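Local coordinates for PROTEIN (hypothetical protein EF0366) (Enterococcus faecalis, PDB 1VPY) that is of unknown function but belongs to the DUF72 family and adopts a TIM alpha/beta-barrel fold, binding zinc ions in the crystal, at residues S238-L242 with M270-L274; M13-T19 with E250-N256; H228-I234 with E265-M270; F205-A211 with T225-Y229. All blocks are in the same frame, centred on the assembly; numbering follows the deposited sequence.

From the N terminus, strand 13-18 opens contact 2, which closes only when strand 250-255 pairs beside it, joining the first and eighth strands and so shutting the barrel. Contact 4 is nested within that long loop: it folds residues 205-211 back on 225-229 in the connection between strand 201-205 and helix 231-245. Contact 3 begins where contact 4 ends, sharing H228 and Y229, and reaches past strand 250-255 to helix 260-273; contact 1 joins the same two helices further along and shares M270. Contacts 1 and 3 therefore cross each other and both cross contact 2, whose L16 meets M270 (CD2 to CE 3.1 Å).

Contact 1: residues S238-L242 with M270-L274; sequences SEAVL and MQKVL
S238, L274 and M270 carry most of this interface, in which 261 Å² is buried between two segments running in roughly the same N-to-C sense. Residues 238-242 are helical throughout; 270-273 form the last turn of their helix, and L274 leaves it with phi/psi -98/20 while its N still bonds M270 O (2.8 Å). The nearest CA pair is S238-M270, 6.5 Å. S238, chi1 m, puts OG 3.4 Å from M270 CG and 3.7 Å from V273 CG1; both partners are carbons, so these are packing contacts, while OG hydrogen-bonds I234 O one turn back. L274, an m,t rotamer, fits between three residues of the facing helix: its CD2 lies 3.7 Å from both S238 CB and L242 CG, and its CD1 4.0 Å from V241 CG1. M270, modelled as selenomethionine (chi1 -108°, chi2 -148°), brings CE to 4.3 Å from V241 CG1, above strand residues L16 and F205. Such apolar packing of successive helices, 231-245 and 260-273, is characteristic of the outer layer of a TIM barrel.

Contact 2: residues M13-T19 with E250-N256; sequences MIRLGLT and EVGVIFN
This parallel strand pair closes the TIM barrel, setting the first strand, 13-18, against the eighth, 250-255; their axes approach to 4.6 Å at 15°. The register runs M13-E250, I14-V251, R15-G252, L16-V253 and G17-I254, with CA separations of 4.6-5.0 Å. E250 points to the barrel interior, its OE1 forming a 2.8 Å salt bridge with R15 NH1. V251 N donates to M13 O (2.5 Å), V251 O accepts from R15 N (2.8 Å), and its CB meets I14 CG1 at 4.1 Å on the helix-facing side. G252 adds a CA-H...O contact to R15 O (3.6 Å). V253 repeats the pattern, N to R15 O 2.8 Å and O from G17 N 2.7 Å, while L16 (m,t) brings CD2 to 3.5 Å from V253 CB. I254, m,m, turns inward over G17, where a CB would crowd its CD1. F255 N reaches G17 O (3.0 Å); its ring lies outward toward helix 260-273. Beyond the paired strands, T19 OG1 donates to N256 OD1 at 3.0 Å.

Contact 3: residues H228-I234 with E265-M270; sequences HYNTQEI and ENALQM. With ZN (zinc ion), chain B.
Hydrogen bonding centres on N266, whose amide (chi1 m) meets the extended backbone of Y229 (phi/psi -62/140): Y229 N donates to N266 OD1 at 3.0 Å, and N266 ND2 returns a weak bond to Y229 O at 3.1 Å. N230, chi1 p, is the N-cap of the helix that starts at T231; E233 N donates to N230 OD1 (2.7 Å) and N230 N to E233 OE1 (3.0 Å), a capping box. Metal binding involves H228, chi1 t, whose NE2 holds a zinc ion at 2.3 Å while ND1 is bonded to D262. N266 ND2 sits over one face of this imidazole, 3.7 Å from NE2. I234 (m,m) makes the apolar contact, CG2 to M270 CG 3.6 Å, and packs on N266 (CD1 to CB 3.8 Å) and Q269 (CG1 to NE2 3.6 Å). The contact thus joins the start of helix 231-245 to the middle of helix 260-273, neighbours in the TIM barrel's outer layer following strands 201-205 and 250-255, with F255 packed against I234, N266 and M270.

Contact 4: residues F205-A211 with T225-Y229; sequences FHGRNAA and TLYHY. With ZN (zinc ion), chain B.
R208 sets its CB over the face of the Y227 ring, 4.0 Å from the centroid and 17° off the normal, a CH-pi contact, with its backbone N 3.3 Å from CD2. Apart from F205, the last residue of the TIM barrel's seventh strand, 201-205, both segments lie in the loop leading to helix 231-245, at the C-terminal end of the strands, the usual active-site end in TIM-barrel enzymes; none is established here. G207 (phi/psi 82/173) lies nearest Y227, CA to CA 5.2 Å, and a CB there would clash with Y227 CB. Its N donates to Y229 OH at 2.8 Å; that hydroxyl also bonds D180, which forms a salt bridge with R208. Y229 presents CE1 under one face of the R208 guanidinium, 4.0 Å from NE, and CE2 to F205 CB at 3.7 Å. H228 points away, its NE2 binding zinc at 2.3 Å. N209 (chi1 t) donates from ND2 to L226 O at 2.8 Å, and T225 OG1 donates to A211 O at 3.2 Å.

Contact 1: residues S238-L242 with M270-L274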
loop_
_atom_site.group_PDB
_atom_site.type_symbol
_atom_site.label_atom_id
_atom_site.label_comp_id
_atom_site.label_asym_id
_atom_site.label_seq_id
_atom_site.Cartn_x
_atom_site.Cartn_y
_atom_site.Cartn_z
ATOM N N SER A 238 11.663 12.221 -3.337
ATOM C CA SER A 238 12.492 11.476 -4.272
ATOM C C SER A 238 13.809 11.018 -3.632
ATOM O O SER A 238 14.244 9.883 -3.861
ATOM C CB SER A 238 12.758 12.306 -5.521
ATOM O OG SER A 238 11.544 12.531 -6.217
ATOM N N GLU A 239 14.434 11.899 -2.837
ATOM C CA GLU A 239 15.653 11.557 -2.090
ATOM C C GLU A 239 15.427 10.300 -1.262
ATOM O O GLU A 239 16.262 9.396 -1.263
ATOM C CB GLU A 239 16.086 12.689 -1.147
ATOM C CG GLU A 239 17.032 13.734 -1.722
ATOM C CD GLU A 239 17.654 14.606 -0.627
ATOM O OE1 GLU A 239 18.634 14.149 0.007
ATOM O OE2 GLU A 239 17.172 15.746 -0.398
ATOM N N ALA A 240 14.293 10.256 -0.562
ATOM C CA ALA A 240 13.953 9.150 0.330
ATOM C C ALA A 240 13.659 7.867 -0.441
ATOM O O ALA A 240 14.072 6.776 -0.027
ATOM C CB ALA A 240 12.784 9.526 1.222
ATOM N N VAL A 241 12.959 8.004 -1.565
ATOM C CA VAL A 241 12.674 6.872 -2.456
ATOM C C VAL A 241 13.973 6.237 -2.973
ATOM O O VAL A 241 14.128 5.008 -2.936
ATOM C CB VAL A 241 11.710 7.282 -3.616
ATOM C CG1 VAL A 241 11.855 6.375 -4.840
ATOM C CG2 VAL A 241 10.276 7.281 -3.128
ATOM N N LEU A 242 14.904 7.075 -3.435
ATOM C CA LEU A 242 16.220 6.605 -3.860
ATOM C C LEU A 242 16.986 5.947 -2.717
ATOM O O LEU A 242 17.525 4.855 -2.881
ATOM C CB LEU A 242 17.043 7.748 -4.440
ATOM C CG LEU A 242 16.796 8.148 -5.890
ATOM C CD1 LEU A 242 17.452 9.496 -6.131
ATOM C CD2 LEU A 242 17.329 7.100 -6.869
HETATM N N MSE A 270 7.995 13.062 -10.339
HETATM C CA MSE A 270 8.959 12.154 -9.728
HETATM C C MSE A 270 9.724 11.348 -10.767
HETATM O O MSE A 270 10.954 11.306 -10.760
HETATM C CB MSE A 270 8.250 11.206 -8.777
HETATM C CG MSE A 270 8.516 11.482 -7.304
HETATM SE SE MSE A 270 8.510 9.834 -6.214
HETATM C CE MSE A 270 9.343 8.663 -7.505
ATOM N N GLN A 271 8.968 10.713 -11.654
ATOM C CA GLN A 271 9.491 9.969 -12.784
ATOM C C GLN A 271 10.550 10.743 -13.578
ATOM O O GLN A 271 11.518 10.146 -14.059
ATOM C CB GLN A 271 8.325 9.611 -13.696
ATOM C CG GLN A 271 8.589 8.504 -14.694
ATOM C CD GLN A 271 7.301 7.833 -15.116
ATOM O OE1 GLN A 271 6.889 7.921 -16.275
ATOM N NE2 GLN A 271 6.637 7.173 -14.161
ATOM N N LYS A 272 10.357 12.056 -13.733
ATOM C CA LYS A 272 11.356 12.913 -14.381
ATOM C C LYS A 272 12.556 13.131 -13.454
ATOM O O LYS A 272 13.704 13.030 -13.896
ATOM C CB LYS A 272 10.752 14.248 -14.833
ATOM N N VAL A 273 12.280 13.387 -12.172
ATOM C CA VAL A 273 13.316 13.631 -11.154
ATOM C C VAL A 273 14.252 12.427 -10.960
ATOM O O VAL A 273 15.455 12.603 -10.748
ATOM C CB VAL A 273 12.696 14.103 -9.801
ATOM C CG1 VAL A 273 13.738 14.180 -8.698
ATOM C CG2 VAL A 273 12.031 15.456 -9.966
ATOM N N LEU A 274 13.705 11.215 -11.050
ATOM C CA LEU A 274 14.511 9.994 -10.999
ATOM C C LEU A 274 14.826 9.439 -12.400
ATOM O O LEU A 274 15.191 8.271 -12.529
ATOM C CB LEU A 274 13.791 8.917 -10.184
ATOM C CG LEU A 274 13.038 9.237 -8.883
ATOM C CD1 LEU A 274 12.294 8.018 -8.436
ATOM C CD2 LEU A 274 13.962 9.690 -7.769
#

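Contact 2: residues M13-T19 with E250-N256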
loop_
_atom_site.group_PDB
_atom_site.type_symbol
_atom_site.label_atom_id
_atom_site.label_comp_id
_atom_site.label_asym_id
_atom_site.label_seq_id
_atom_site.Cartn_x
_atom_site.Cartn_y
_atom_site.Cartn_z
HETATM N N MSE A 13 14.635 -2.009 -8.483
HETATM C CA MSE A 13 13.453 -1.495 -9.186
HETATM C C MSE A 13 12.569 -0.487 -8.434
HETATM O O MSE A 13 12.168 -0.730 -7.298
HETATM C CB MSE A 13 12.605 -2.663 -9.676
HETATM C CG MSE A 13 11.522 -2.255 -10.651
HETATM SE SE MSE A 13 12.255 -1.720 -12.393
HETATM C CE MSE A 13 12.567 0.293 -12.151
ATOM N N ILE A 14 12.266 0.637 -9.090
ATOM C CA ILE A 14 11.303 1.627 -8.579
ATOM C C ILE A 14 10.106 1.804 -9.524
ATOM O O ILE A 14 10.251 2.303 -10.641
ATOM C CB ILE A 14 11.943 3.026 -8.353
ATOM C CG1 ILE A 14 13.174 2.940 -7.448
ATOM C CG2 ILE A 14 10.908 4.006 -7.774
ATOM C CD1 ILE A 14 14.040 4.198 -7.467
ATOM N N ARG A 15 8.926 1.414 -9.057
ATOM C CA ARG A 15 7.691 1.574 -9.824
ATOM C C ARG A 15 6.809 2.668 -9.227
ATOM O O ARG A 15 6.588 2.708 -8.010
ATOM C CB ARG A 15 6.905 0.267 -9.857
ATOM C CG ARG A 15 7.535 -0.847 -10.656
ATOM C CD ARG A 15 6.836 -2.138 -10.308
ATOM N NE ARG A 15 7.003 -3.168 -11.328
ATOM C CZ ARG A 15 7.896 -4.145 -11.258
ATOM N NH1 ARG A 15 8.712 -4.225 -10.218
ATOM N NH2 ARG A 15 7.974 -5.043 -12.225
ATOM N N LEU A 16 6.306 3.546 -10.089
ATOM C CA LEU A 16 5.396 4.607 -9.666
ATOM C C LEU A 16 3.969 4.308 -10.094
ATOM O O LEU A 16 3.726 3.875 -11.224
ATOM C CB LEU A 16 5.841 5.962 -10.224
ATOM C CG LEU A 16 7.316 6.317 -10.038
ATOM C CD1 LEU A 16 7.600 7.688 -10.598
ATOM C CD2 LEU A 16 7.712 6.232 -8.576
ATOM N N GLY A 17 3.029 4.548 -9.190
ATOM C CA GLY A 17 1.631 4.254 -9.459
ATOM C C GLY A 17 0.639 5.125 -8.727
ATOM O O GLY A 17 1.011 5.923 -7.872
ATOM N N LEU A 18 -0.634 4.957 -9.075
ATOM C CA LEU A 18 -1.727 5.722 -8.480
ATOM C C LEU A 18 -2.807 4.798 -7.941
ATOM O O LEU A 18 -2.741 3.580 -8.095
ATOM C CB LEU A 18 -2.373 6.654 -9.514
ATOM C CG LEU A 18 -1.523 7.491 -10.460
ATOM C CD1 LEU A 18 -2.402 8.126 -11.514
ATOM C CD2 LEU A 18 -0.757 8.541 -9.689
ATOM N N THR A 19 -3.804 5.407 -7.318
ATOM C CA THR A 19 -5.033 4.734 -6.935
ATOM C C THR A 19 -6.111 4.996 -7.984
ATOM O O THR A 19 -6.885 4.098 -8.337
ATOM C CB THR A 19 -5.515 5.262 -5.586
ATOM O OG1 THR A 19 -4.489 5.052 -4.616
ATOM C CG2 THR A 19 -6.775 4.544 -5.150
ATOM N N GLU A 250 12.888 -4.198 -4.733
ATOM C CA GLU A 250 11.802 -3.512 -5.426
ATOM C C GLU A 250 11.133 -2.464 -4.563
ATOM O O GLU A 250 10.823 -2.706 -3.401
ATOM C CB GLU A 250 10.776 -4.510 -5.971
ATOM C CG GLU A 250 11.233 -5.164 -7.276
ATOM C CD GLU A 250 10.183 -6.042 -7.896
ATOM O OE1 GLU A 250 8.984 -5.685 -7.828
ATOM O OE2 GLU A 250 10.553 -7.093 -8.459
ATOM N N VAL A 251 10.935 -1.287 -5.148
ATOM C CA VAL A 251 10.291 -0.166 -4.479
ATOM C C VAL A 251 9.023 0.197 -5.235
ATOM O O VAL A 251 9.028 0.323 -6.468
ATOM C CB VAL A 251 11.218 1.065 -4.379
ATOM C CG1 VAL A 251 10.611 2.126 -3.469
ATOM C CG2 VAL A 251 12.570 0.656 -3.849
ATOM N N GLY A 252 7.934 0.330 -4.482
ATOM C CA GLY A 252 6.655 0.726 -5.026
ATOM C C GLY A 252 6.285 2.068 -4.457
ATOM O O GLY A 252 6.350 2.277 -3.245
ATOM N N VAL A 253 5.906 2.984 -5.335
ATOM C CA VAL A 253 5.458 4.301 -4.921
ATOM C C VAL A 253 4.029 4.568 -5.395
ATOM O O VAL A 253 3.745 4.550 -6.599
ATOM C CB VAL A 253 6.411 5.410 -5.419
ATOM C CG1 VAL A 253 5.923 6.771 -4.965
ATOM C CG2 VAL A 253 7.844 5.162 -4.924
ATOM N N ILE A 254 3.142 4.804 -4.429
ATOM C CA ILE A 254 1.749 5.106 -4.724
ATOM C C ILE A 254 1.408 6.530 -4.302
ATOM O O ILE A 254 1.481 6.880 -3.115
ATOM C CB ILE A 254 0.781 4.098 -4.040
ATOM C CG1 ILE A 254 0.979 2.673 -4.592
ATOM C CG2 ILE A 254 -0.667 4.554 -4.152
ATOM C CD1 ILE A 254 0.956 2.531 -6.106
ATOM N N PHE A 255 1.051 7.350 -5.286
ATOM C CA PHE A 255 0.501 8.666 -5.007
ATOM C C PHE A 255 -1.000 8.517 -4.779
ATOM O O PHE A 255 -1.745 8.137 -5.685
ATOM C CB PHE A 255 0.795 9.636 -6.155
ATOM C CG PHE A 255 2.229 10.095 -6.217
ATOM C CD1 PHE A 255 3.195 9.327 -6.865
ATOM C CD2 PHE A 255 2.613 11.290 -5.619
ATOM C CE1 PHE A 255 4.534 9.751 -6.912
ATOM C CE2 PHE A 255 3.937 11.730 -5.670
ATOM C CZ PHE A 255 4.901 10.960 -6.312
ATOM N N ASN A 256 -1.431 8.789 -3.552
ATOM C CA ASN A 256 -2.822 8.617 -3.165
ATOM C C ASN A 256 -3.421 9.955 -2.707
ATOM O O ASN A 256 -4.482 10.012 -2.083
ATOM C CB ASN A 256 -2.907 7.540 -2.075
ATOM C CG ASN A 256 -4.333 7.211 -1.674
ATOM O OD1 ASN A 256 -5.225 7.092 -2.518
ATOM N ND2 ASN A 256 -4.553 7.058 -0.377
#

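Contact 3: residues H228-I234 with E265-M270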
loop_
_atom_site.group_PDB
_atom_site.type_symbol
_atom_site.label_atom_id
_atom_site.label_comp_id
_atom_site.label_asym_id
_atom_site.label_seq_id
_atom_site.Cartn_x
_atom_site.Cartn_y
_atom_site.Cartn_z
ATOM N N HIS A 228 -1.811 19.000 -3.701
ATOM C CA HIS A 228 -0.914 18.895 -4.846
ATOM C C HIS A 228 0.506 19.166 -4.346
ATOM O O HIS A 228 0.825 20.284 -3.957
ATOM C CB HIS A 228 -1.329 19.899 -5.937
ATOM C CG HIS A 228 -0.435 19.921 -7.143
ATOM N ND1 HIS A 228 -0.801 19.362 -8.351
ATOM C CD2 HIS A 228 0.791 20.466 -7.340
ATOM C CE1 HIS A 228 0.169 19.545 -9.231
ATOM N NE2 HIS A 228 1.146 20.212 -8.644
ATOM N N TYR A 229 1.340 18.129 -4.336
ATOM C CA TYR A 229 2.740 18.248 -3.931
ATOM C C TYR A 229 3.500 19.192 -4.840
ATOM O O TYR A 229 3.309 19.181 -6.058
ATOM C CB TYR A 229 3.427 16.886 -3.973
ATOM C CG TYR A 229 3.089 15.942 -2.844
ATOM C CD1 TYR A 229 3.566 16.167 -1.562
ATOM C CD2 TYR A 229 2.326 14.796 -3.072
ATOM C CE1 TYR A 229 3.275 15.291 -0.526
ATOM C CE2 TYR A 229 2.027 13.910 -2.040
ATOM C CZ TYR A 229 2.509 14.163 -0.768
ATOM O OH TYR A 229 2.232 13.290 0.266
ATOM N N ASN A 230 4.365 20.005 -4.246
ATOM C CA ASN A 230 5.133 20.993 -5.004
ATOM C C ASN A 230 6.494 20.445 -5.398
ATOM O O ASN A 230 6.834 19.316 -5.048
ATOM C CB ASN A 230 5.270 22.321 -4.237
ATOM C CG ASN A 230 5.994 22.173 -2.901
ATOM O OD1 ASN A 230 6.922 21.375 -2.757
ATOM N ND2 ASN A 230 5.573 22.957 -1.918
ATOM N N THR A 231 7.268 21.257 -6.111
ATOM C CA THR A 231 8.566 20.849 -6.635
ATOM C C THR A 231 9.536 20.457 -5.512
ATOM O O THR A 231 10.232 19.443 -5.619
ATOM C CB THR A 231 9.154 21.945 -7.554
ATOM O OG1 THR A 231 8.142 22.374 -8.469
ATOM C CG2 THR A 231 10.341 21.421 -8.362
ATOM N N GLN A 232 9.553 21.237 -4.431
ATOM C CA GLN A 232 10.405 20.938 -3.281
ATOM C C GLN A 232 9.995 19.654 -2.560
ATOM O O GLN A 232 10.851 18.872 -2.139
ATOM C CB GLN A 232 10.456 22.115 -2.300
ATOM C CG GLN A 232 11.477 21.952 -1.168
ATOM C CD GLN A 232 12.915 21.895 -1.665
ATOM O OE1 GLN A 232 13.541 20.833 -1.687
ATOM N NE2 GLN A 232 13.441 23.042 -2.072
ATOM N N GLU A 233 8.694 19.429 -2.420
ATOM C CA GLU A 233 8.215 18.207 -1.783
ATOM C C GLU A 233 8.538 16.975 -2.620
ATOM O O GLU A 233 9.024 15.970 -2.084
ATOM C CB GLU A 233 6.729 18.301 -1.459
ATOM C CG GLU A 233 6.443 19.333 -0.379
ATOM C CD GLU A 233 4.980 19.700 -0.262
ATOM O OE1 GLU A 233 4.239 19.653 -1.274
ATOM O OE2 GLU A 233 4.577 20.054 0.863
ATOM N N ILE A 234 8.302 17.056 -3.928
ATOM C CA ILE A 234 8.672 15.957 -4.829
ATOM C C ILE A 234 10.176 15.689 -4.761
ATOM O O ILE A 234 10.603 14.545 -4.892
ATOM C CB ILE A 234 8.245 16.210 -6.304
ATOM C CG1 ILE A 234 6.724 16.357 -6.428
ATOM C CG2 ILE A 234 8.757 15.103 -7.226
ATOM C CD1 ILE A 234 5.944 15.130 -6.049
ATOM N N GLU A 265 0.034 14.052 -11.911
ATOM C CA GLU A 265 0.982 15.124 -12.197
ATOM C C GLU A 265 2.226 14.915 -11.334
ATOM O O GLU A 265 3.346 14.870 -11.849
ATOM C CB GLU A 265 0.350 16.499 -11.942
ATOM C CG GLU A 265 1.205 17.702 -12.360
ATOM C CD GLU A 265 1.117 18.030 -13.854
ATOM O OE1 GLU A 265 0.307 17.396 -14.572
ATOM O OE2 GLU A 265 1.854 18.941 -14.308
ATOM N N ASN A 266 2.014 14.750 -10.030
ATOM C CA ASN A 266 3.100 14.493 -9.096
ATOM C C ASN A 266 3.936 13.252 -9.446
ATOM O O ASN A 266 5.168 13.295 -9.373
ATOM C CB ASN A 266 2.572 14.389 -7.662
ATOM C CG ASN A 266 2.048 15.711 -7.122
ATOM O OD1 ASN A 266 1.336 15.730 -6.120
ATOM N ND2 ASN A 266 2.401 16.821 -7.773
ATOM N N ALA A 267 3.272 12.157 -9.816
ATOM C CA ALA A 267 3.972 10.933 -10.204
ATOM C C ALA A 267 4.809 11.140 -11.474
ATOM O O ALA A 267 5.938 10.669 -11.562
ATOM C CB ALA A 267 2.999 9.778 -10.369
ATOM N N LEU A 268 4.259 11.868 -12.441
ATOM C CA LEU A 268 4.991 12.211 -13.662
ATOM C C LEU A 268 6.170 13.138 -13.372
ATOM O O LEU A 268 7.164 13.109 -14.092
ATOM C CB LEU A 268 4.053 12.817 -14.714
ATOM C CG LEU A 268 3.311 11.902 -15.712
ATOM C CD1 LEU A 268 2.835 10.515 -15.165
ATOM C CD2 LEU A 268 2.139 12.666 -16.350
ATOM N N GLN A 269 6.064 13.938 -12.308
ATOM C CA GLN A 269 7.179 14.777 -11.851
ATOM C C GLN A 269 8.319 13.934 -11.296
ATOM O O GLN A 269 9.462 14.075 -11.733
ATOM C CB GLN A 269 6.725 15.805 -10.806
ATOM C CG GLN A 269 6.103 17.069 -11.393
ATOM C CD GLN A 269 5.353 17.894 -10.356
ATOM O OE1 GLN A 269 4.127 18.056 -10.438
ATOM N NE2 GLN A 269 6.086 18.415 -9.371
HETATM N N MSE A 270 7.995 13.062 -10.339
HETATM C CA MSE A 270 8.959 12.154 -9.728
HETATM C C MSE A 270 9.724 11.348 -10.767
HETATM O O MSE A 270 10.954 11.306 -10.760
HETATM C CB MSE A 270 8.250 11.206 -8.777
HETATM C CG MSE A 270 8.516 11.482 -7.304
HETATM SE SE MSE A 270 8.510 9.834 -6.214
HETATM C CE MSE A 270 9.343 8.663 -7.505
HETATM ZN ZN ZN B . 3.135 20.845 -9.672
#

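Contact 4: residues F205-A211 with T225-Y229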
loop_
_atom_site.group_PDB
_atom_site.type_symbol
_atom_site.label_atom_id
_atom_site.label_comp_id
_atom_site.label_asym_id
_atom_site.label_seq_id
_atom_site.Cartn_x
_atom_site.Cartn_y
_atom_site.Cartn_z
ATOM N N PHE A 205 1.988 8.159 -0.587
ATOM C CA PHE A 205 1.924 9.578 -0.323
ATOM C C PHE A 205 0.474 10.011 -0.357
ATOM O O PHE A 205 -0.195 9.921 -1.391
ATOM C CB PHE A 205 2.751 10.363 -1.340
ATOM C CG PHE A 205 4.170 9.876 -1.491
ATOM C CD1 PHE A 205 4.930 9.517 -0.380
ATOM C CD2 PHE A 205 4.754 9.795 -2.752
ATOM C CE1 PHE A 205 6.244 9.065 -0.523
ATOM C CE2 PHE A 205 6.064 9.356 -2.907
ATOM C CZ PHE A 205 6.811 8.987 -1.795
ATOM N N HIS A 206 -0.006 10.470 0.791
ATOM C CA HIS A 206 -1.401 10.847 0.961
ATOM C C HIS A 206 -1.625 12.348 0.820
ATOM O O HIS A 206 -2.768 12.805 0.852
ATOM C CB HIS A 206 -1.902 10.388 2.333
ATOM C CG HIS A 206 -1.900 8.902 2.510
ATOM N ND1 HIS A 206 -2.775 8.072 1.842
ATOM C CD2 HIS A 206 -1.123 8.095 3.271
ATOM C CE1 HIS A 206 -2.541 6.818 2.188
ATOM N NE2 HIS A 206 -1.542 6.805 3.052
ATOM N N GLY A 207 -0.539 13.106 0.676
ATOM C CA GLY A 207 -0.606 14.562 0.723
ATOM C C GLY A 207 -0.626 15.061 2.155
ATOM O O GLY A 207 -0.732 14.274 3.092
ATOM N N ARG A 208 -0.547 16.372 2.335
ATOM C CA ARG A 208 -0.338 16.918 3.671
ATOM C C ARG A 208 -1.491 17.777 4.197
ATOM O O ARG A 208 -1.323 18.525 5.169
ATOM C CB ARG A 208 0.992 17.669 3.724
ATOM C CG ARG A 208 2.172 16.737 3.830
ATOM C CD ARG A 208 3.447 17.387 3.371
ATOM N NE ARG A 208 4.478 16.378 3.138
ATOM C CZ ARG A 208 5.753 16.653 2.882
ATOM N NH1 ARG A 208 6.176 17.911 2.823
ATOM N NH2 ARG A 208 6.612 15.665 2.688
ATOM N N ASN A 209 -2.656 17.640 3.566
ATOM C CA ASN A 209 -3.859 18.368 3.952
ATOM C C ASN A 209 -4.592 17.655 5.099
ATOM O O ASN A 209 -5.189 16.592 4.910
ATOM C CB ASN A 209 -4.762 18.560 2.725
ATOM C CG ASN A 209 -5.876 19.574 2.951
ATOM O OD1 ASN A 209 -6.145 19.995 4.076
ATOM N ND2 ASN A 209 -6.535 19.966 1.868
ATOM N N ALA A 210 -4.534 18.260 6.284
ATOM C CA ALA A 210 -5.074 17.680 7.521
ATOM C C ALA A 210 -6.599 17.481 7.549
ATOM O O ALA A 210 -7.098 16.646 8.303
ATOM C CB ALA A 210 -4.624 18.511 8.728
ATOM N N ALA A 211 -7.328 18.240 6.730
ATOM C CA ALA A 211 -8.799 18.246 6.749
ATOM C C ALA A 211 -9.434 16.851 6.677
ATOM O O ALA A 211 -9.254 16.122 5.693
ATOM C CB ALA A 211 -9.335 19.129 5.641
ATOM N N THR A 225 -10.656 16.201 -0.264
ATOM C CA THR A 225 -9.591 16.910 0.460
ATOM C C THR A 225 -8.326 16.925 -0.407
ATOM O O THR A 225 -7.687 15.895 -0.605
ATOM C CB THR A 225 -9.312 16.246 1.847
ATOM O OG1 THR A 225 -10.360 16.579 2.768
ATOM C CG2 THR A 225 -7.988 16.699 2.431
ATOM N N LEU A 226 -7.972 18.096 -0.926
ATOM C CA LEU A 226 -6.970 18.171 -1.994
ATOM C C LEU A 226 -5.581 18.535 -1.499
ATOM O O LEU A 226 -5.426 19.415 -0.649
ATOM C CB LEU A 226 -7.399 19.168 -3.078
ATOM C CG LEU A 226 -8.730 18.957 -3.799
ATOM C CD1 LEU A 226 -9.074 20.212 -4.571
ATOM C CD2 LEU A 226 -8.681 17.750 -4.734
ATOM N N TYR A 227 -4.581 17.831 -2.026
ATOM C CA TYR A 227 -3.194 18.239 -1.873
ATOM C C TYR A 227 -2.375 17.947 -3.119
ATOM O O TYR A 227 -2.263 16.802 -3.534
ATOM C CB TYR A 227 -2.529 17.594 -0.654
ATOM C CG TYR A 227 -1.271 18.336 -0.253
ATOM C CD1 TYR A 227 -1.348 19.549 0.427
ATOM C CD2 TYR A 227 -0.007 17.846 -0.580
ATOM C CE1 TYR A 227 -0.199 20.244 0.785
ATOM C CE2 TYR A 227 1.151 18.532 -0.227
ATOM C CZ TYR A 227 1.043 19.732 0.453
ATOM O OH TYR A 227 2.169 20.431 0.809
ATOM N N HIS A 228 -1.811 19.000 -3.701
ATOM C CA HIS A 228 -0.914 18.895 -4.846
ATOM C C HIS A 228 0.506 19.166 -4.346
ATOM O O HIS A 228 0.825 20.284 -3.957
ATOM C CB HIS A 228 -1.329 19.899 -5.937
ATOM C CG HIS A 228 -0.435 19.921 -7.143
ATOM N ND1 HIS A 228 -0.801 19.362 -8.351
ATOM C CD2 HIS A 228 0.791 20.466 -7.340
ATOM C CE1 HIS A 228 0.169 19.545 -9.231
ATOM N NE2 HIS A 228 1.146 20.212 -8.644
ATOM N N TYR A 229 1.340 18.129 -4.336
ATOM C CA TYR A 229 2.740 18.248 -3.931
ATOM C C TYR A 229 3.500 19.192 -4.840
ATOM O O TYR A 229 3.309 19.181 -6.058
ATOM C CB TYR A 229 3.427 16.886 -3.973
ATOM C CG TYR A 229 3.089 15.942 -2.844
ATOM C CD1 TYR A 229 3.566 16.167 -1.562
ATOM C CD2 TYR A 229 2.326 14.796 -3.072
ATOM C CE1 TYR A 229 3.275 15.291 -0.526
ATOM C CE2 TYR A 229 2.027 13.910 -2.040
ATOM C CZ TYR A 229 2.509 14.163 -0.768
ATOM O OH TYR A 229 2.232 13.290 0.266
HETATM ZN ZN ZN B . 3.135 20.845 -9.672
HETATM O O HOH W 1 -5.109 14.866 -0.721
#